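Nisin biosynthesis protein NisC (Lactococcus lactis subsp. lactis, PDB 2G0D) catalyses the zinc-dependent cyclization of the dehydrated nisin precursor, adding cysteine thiols to dehydro amino acids to form the (methyl)lanthionine rings. Local coordinates at residues G281-L293 / L330-N342. Numbering follows the deposited sequence.
Sequences GPGISLLYLYGGL and LIEICSLFKRLLN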
# COMPACT_ATOMS: atom_id res chain seq x y z
N GLY A 281 -1.38 -6.08 -12.96
CA GLY A 281 -2.77 -5.67 -13.16
C GLY A 281 -3.60 -5.31 -11.94
O GLY A 281 -4.22 -4.27 -11.94
N PRO A 282 -3.64 -6.16 -10.90
CA PRO A 282 -4.50 -5.81 -9.75
C PRO A 282 -4.19 -4.46 -9.13
O PRO A 282 -5.10 -3.68 -8.93
CB PRO A 282 -4.26 -6.96 -8.76
CG PRO A 282 -3.87 -8.15 -9.71
CD PRO A 282 -2.97 -7.47 -10.70
N GLY A 283 -2.92 -4.18 -8.88
CA GLY A 283 -2.54 -2.86 -8.33
C GLY A 283 -2.72 -1.73 -9.33
O GLY A 283 -3.18 -0.65 -8.99
N ILE A 284 -2.35 -1.98 -10.59
CA ILE A 284 -2.53 -1.01 -11.67
C ILE A 284 -4.02 -0.65 -11.84
O ILE A 284 -4.33 0.50 -12.14
CB ILE A 284 -1.87 -1.52 -12.99
CG1 ILE A 284 -0.34 -1.49 -12.88
CG2 ILE A 284 -2.38 -0.74 -14.23
CD1 ILE A 284 0.37 -2.44 -13.82
N SER A 285 -4.93 -1.60 -11.62
CA SER A 285 -6.37 -1.30 -11.75
C SER A 285 -6.82 -0.21 -10.78
O SER A 285 -7.78 0.50 -11.06
CB SER A 285 -7.24 -2.55 -11.56
OG SER A 285 -7.30 -2.99 -10.20
N LEU A 286 -6.15 -0.09 -9.64
CA LEU A 286 -6.44 0.98 -8.66
C LEU A 286 -6.16 2.38 -9.25
O LEU A 286 -6.95 3.31 -9.07
CB LEU A 286 -5.67 0.75 -7.34
CG LEU A 286 -6.09 -0.49 -6.51
CD1 LEU A 286 -5.14 -0.75 -5.31
CD2 LEU A 286 -7.49 -0.31 -6.05
N LEU A 287 -5.05 2.52 -9.96
CA LEU A 287 -4.77 3.77 -10.67
C LEU A 287 -5.94 4.19 -11.57
O LEU A 287 -6.35 5.33 -11.55
CB LEU A 287 -3.48 3.66 -11.51
CG LEU A 287 -3.18 4.85 -12.43
CD1 LEU A 287 -2.86 6.14 -11.63
CD2 LEU A 287 -2.04 4.53 -13.39
N TYR A 288 -6.48 3.25 -12.34
CA TYR A 288 -7.50 3.59 -13.32
C TYR A 288 -8.82 3.90 -12.59
O TYR A 288 -9.58 4.79 -12.99
CB TYR A 288 -7.68 2.44 -14.31
CG TYR A 288 -6.65 2.39 -15.44
CD1 TYR A 288 -6.95 2.93 -16.70
CD2 TYR A 288 -5.38 1.82 -15.26
CE1 TYR A 288 -6.03 2.91 -17.76
CE2 TYR A 288 -4.44 1.78 -16.32
CZ TYR A 288 -4.79 2.32 -17.57
OH TYR A 288 -3.90 2.31 -18.64
N LEU A 289 -9.06 3.17 -11.51
CA LEU A 289 -10.25 3.32 -10.73
C LEU A 289 -10.23 4.73 -10.12
O LEU A 289 -11.15 5.52 -10.36
CB LEU A 289 -10.28 2.23 -9.63
CG LEU A 289 -11.43 2.35 -8.64
CD1 LEU A 289 -12.76 2.28 -9.44
CD2 LEU A 289 -11.38 1.30 -7.55
N TYR A 290 -9.18 5.01 -9.35
CA TYR A 290 -9.02 6.27 -8.65
C TYR A 290 -8.89 7.46 -9.60
O TYR A 290 -9.50 8.50 -9.38
CB TYR A 290 -7.84 6.21 -7.69
CG TYR A 290 -7.98 5.20 -6.54
CD1 TYR A 290 -9.24 4.88 -5.99
CD2 TYR A 290 -6.86 4.61 -5.98
CE1 TYR A 290 -9.36 3.97 -4.93
CE2 TYR A 290 -6.97 3.70 -4.93
CZ TYR A 290 -8.21 3.39 -4.40
OH TYR A 290 -8.29 2.48 -3.38
N GLY A 291 -8.07 7.31 -10.65
CA GLY A 291 -7.97 8.33 -11.72
C GLY A 291 -9.32 8.61 -12.36
O GLY A 291 -9.72 9.78 -12.50
N GLY A 292 -10.03 7.55 -12.72
CA GLY A 292 -11.35 7.64 -13.32
C GLY A 292 -12.38 8.34 -12.45
O GLY A 292 -13.18 9.15 -12.95
N LEU A 293 -12.39 8.01 -11.16
CA LEU A 293 -13.30 8.68 -10.22
C LEU A 293 -12.84 10.12 -9.96
O LEU A 293 -13.68 11.02 -9.95
CB LEU A 293 -13.48 7.91 -8.91
CG LEU A 293 -14.05 6.48 -9.03
CD1 LEU A 293 -13.87 5.69 -7.70
CD2 LEU A 293 -15.51 6.45 -9.51
N LEU A 330 -5.32 -9.58 -3.99
CA LEU A 330 -6.26 -9.51 -5.15
C LEU A 330 -7.71 -9.45 -4.66
O LEU A 330 -8.50 -8.61 -5.08
CB LEU A 330 -6.05 -10.76 -6.02
CG LEU A 330 -5.07 -10.60 -7.21
CD1 LEU A 330 -3.68 -10.21 -6.74
CD2 LEU A 330 -5.02 -11.83 -8.14
N ILE A 331 -8.05 -10.35 -3.75
CA ILE A 331 -9.37 -10.39 -3.16
C ILE A 331 -9.76 -9.05 -2.49
O ILE A 331 -10.86 -8.54 -2.68
CB ILE A 331 -9.50 -11.64 -2.21
CG1 ILE A 331 -9.53 -12.93 -3.05
CG2 ILE A 331 -10.74 -11.58 -1.32
CD1 ILE A 331 -10.78 -13.11 -3.98
N GLU A 332 -8.85 -8.48 -1.71
CA GLU A 332 -9.15 -7.24 -1.03
C GLU A 332 -9.35 -6.05 -1.96
O GLU A 332 -10.13 -5.11 -1.65
CB GLU A 332 -8.08 -6.91 0.03
CG GLU A 332 -8.57 -5.80 0.97
CD GLU A 332 -9.67 -6.27 1.93
OE1 GLU A 332 -9.79 -7.50 2.13
OE2 GLU A 332 -10.40 -5.42 2.52
N ILE A 333 -8.60 -6.05 -3.07
CA ILE A 333 -8.83 -5.10 -4.14
C ILE A 333 -10.23 -5.25 -4.77
O ILE A 333 -10.91 -4.24 -4.98
CB ILE A 333 -7.74 -5.20 -5.22
CG1 ILE A 333 -6.38 -4.82 -4.62
CG2 ILE A 333 -8.08 -4.28 -6.39
CD1 ILE A 333 -5.18 -5.41 -5.39
N CYS A 334 -10.65 -6.49 -5.06
CA CYS A 334 -12.02 -6.74 -5.55
C CYS A 334 -13.06 -6.23 -4.56
O CYS A 334 -14.10 -5.71 -4.95
CB CYS A 334 -12.27 -8.22 -5.77
SG CYS A 334 -11.25 -8.99 -7.04
N SER A 335 -12.80 -6.41 -3.27
CA SER A 335 -13.75 -6.02 -2.27
C SER A 335 -13.86 -4.47 -2.24
O SER A 335 -14.96 -3.91 -2.03
CB SER A 335 -13.31 -6.58 -0.92
OG SER A 335 -14.25 -6.25 0.07
N LEU A 336 -12.73 -3.81 -2.47
CA LEU A 336 -12.74 -2.36 -2.60
C LEU A 336 -13.50 -1.87 -3.85
O LEU A 336 -14.33 -0.97 -3.73
CB LEU A 336 -11.33 -1.74 -2.53
CG LEU A 336 -11.55 -0.26 -2.83
CD1 LEU A 336 -11.75 0.60 -1.57
CD2 LEU A 336 -10.52 0.31 -3.76
N PHE A 337 -13.23 -2.46 -5.01
CA PHE A 337 -14.07 -2.20 -6.21
C PHE A 337 -15.58 -2.32 -5.95
O PHE A 337 -16.35 -1.45 -6.34
CB PHE A 337 -13.70 -3.14 -7.34
CG PHE A 337 -12.61 -2.64 -8.22
CD1 PHE A 337 -11.29 -2.58 -7.75
CD2 PHE A 337 -12.89 -2.24 -9.53
CE1 PHE A 337 -10.27 -2.11 -8.59
CE2 PHE A 337 -11.89 -1.79 -10.37
CZ PHE A 337 -10.57 -1.73 -9.91
N LYS A 338 -15.99 -3.41 -5.29
CA LYS A 338 -17.40 -3.66 -5.01
C LYS A 338 -17.99 -2.58 -4.09
O LYS A 338 -19.07 -2.08 -4.34
CB LYS A 338 -17.58 -5.05 -4.38
CG LYS A 338 -19.03 -5.45 -4.19
CD LYS A 338 -19.16 -6.74 -3.43
CE LYS A 338 -20.63 -7.09 -3.24
NZ LYS A 338 -21.26 -7.50 -4.54
N ARG A 339 -17.26 -2.25 -3.03
CA ARG A 339 -17.60 -1.18 -2.10
C ARG A 339 -17.80 0.18 -2.81
O ARG A 339 -18.74 0.90 -2.48
CB ARG A 339 -16.49 -1.04 -1.04
CG ARG A 339 -16.87 -0.16 0.17
CD ARG A 339 -16.23 -0.70 1.48
NE ARG A 339 -14.85 -0.91 1.20
CZ ARG A 339 -14.26 -2.09 1.03
NH1 ARG A 339 -14.88 -3.25 1.22
NH2 ARG A 339 -13.00 -2.07 0.68
N LEU A 340 -16.93 0.54 -3.75
CA LEU A 340 -17.03 1.88 -4.38
C LEU A 340 -18.02 1.93 -5.56
O LEU A 340 -18.71 2.93 -5.75
CB LEU A 340 -15.66 2.43 -4.80
CG LEU A 340 -14.60 2.67 -3.70
CD1 LEU A 340 -13.32 3.22 -4.28
CD2 LEU A 340 -15.12 3.56 -2.57
N LEU A 341 -18.12 0.83 -6.31
CA LEU A 341 -18.87 0.77 -7.57
C LEU A 341 -20.16 -0.04 -7.48
O LEU A 341 -21.03 0.05 -8.36
CB LEU A 341 -17.96 0.19 -8.67
CG LEU A 341 -16.63 0.94 -8.94
CD1 LEU A 341 -15.93 0.41 -10.19
CD2 LEU A 341 -16.87 2.42 -9.10
N ASN A 342 -20.31 -0.81 -6.41
CA ASN A 342 -21.43 -1.73 -6.29
C ASN A 342 -21.47 -2.70 -7.46
O ASN A 342 -22.53 -3.12 -7.90
CB ASN A 342 -22.76 -0.98 -6.16
CG ASN A 342 -22.77 -0.05 -4.96
OD1 ASN A 342 -22.99 1.17 -5.09
ND2 ASN A 342 -22.52 -0.62 -3.78
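L289 lays its CD2 methyl over one face of the F337 ring, 3.8 Å from the ring centroid and 13° off the normal, a CH-pi contact. With CG anti to the backbone N (chi1 175°), L289 reaches across as a knob into the hole formed by L336, F337, L340 and L341, and its other branch, CD1, meets L341 CD1 at 3.8 Å. I333 answers as a knob in the opposite sense, set among P282, G283, S285 and L286: its CD1 lies 3.8 Å from P282 CB, while CG2 faces L286 CD2. S285 OG donates to P282 O (2.6 Å), one turn back in its own helix, and stands obliquely to the F337 ring, 3.5 Å from its CE1. Towards the N-terminal ends, P282 CG packs on L330 CD1 at 3.6 Å. On the flank, Y290 presents its ring edge to L340 CD1 (4.1 Å from CE1), and its hydroxyl, beside L336 CD2, is hydrogen-bonded to L400 O and F402 N in the C-terminal part of the chain. The helices run nearly parallel, 23° apart with axes 10.0 Å at closest approach, and helix 298-314 touches both through P282 and F337. Near-parallel neighbours linked through an intervening helix are the build of the LanC alpha-toroid; here they interlock as reciprocal knobs into holes, with L330, at one end of the contact, near the zinc ion bound by C278, C324 and H325.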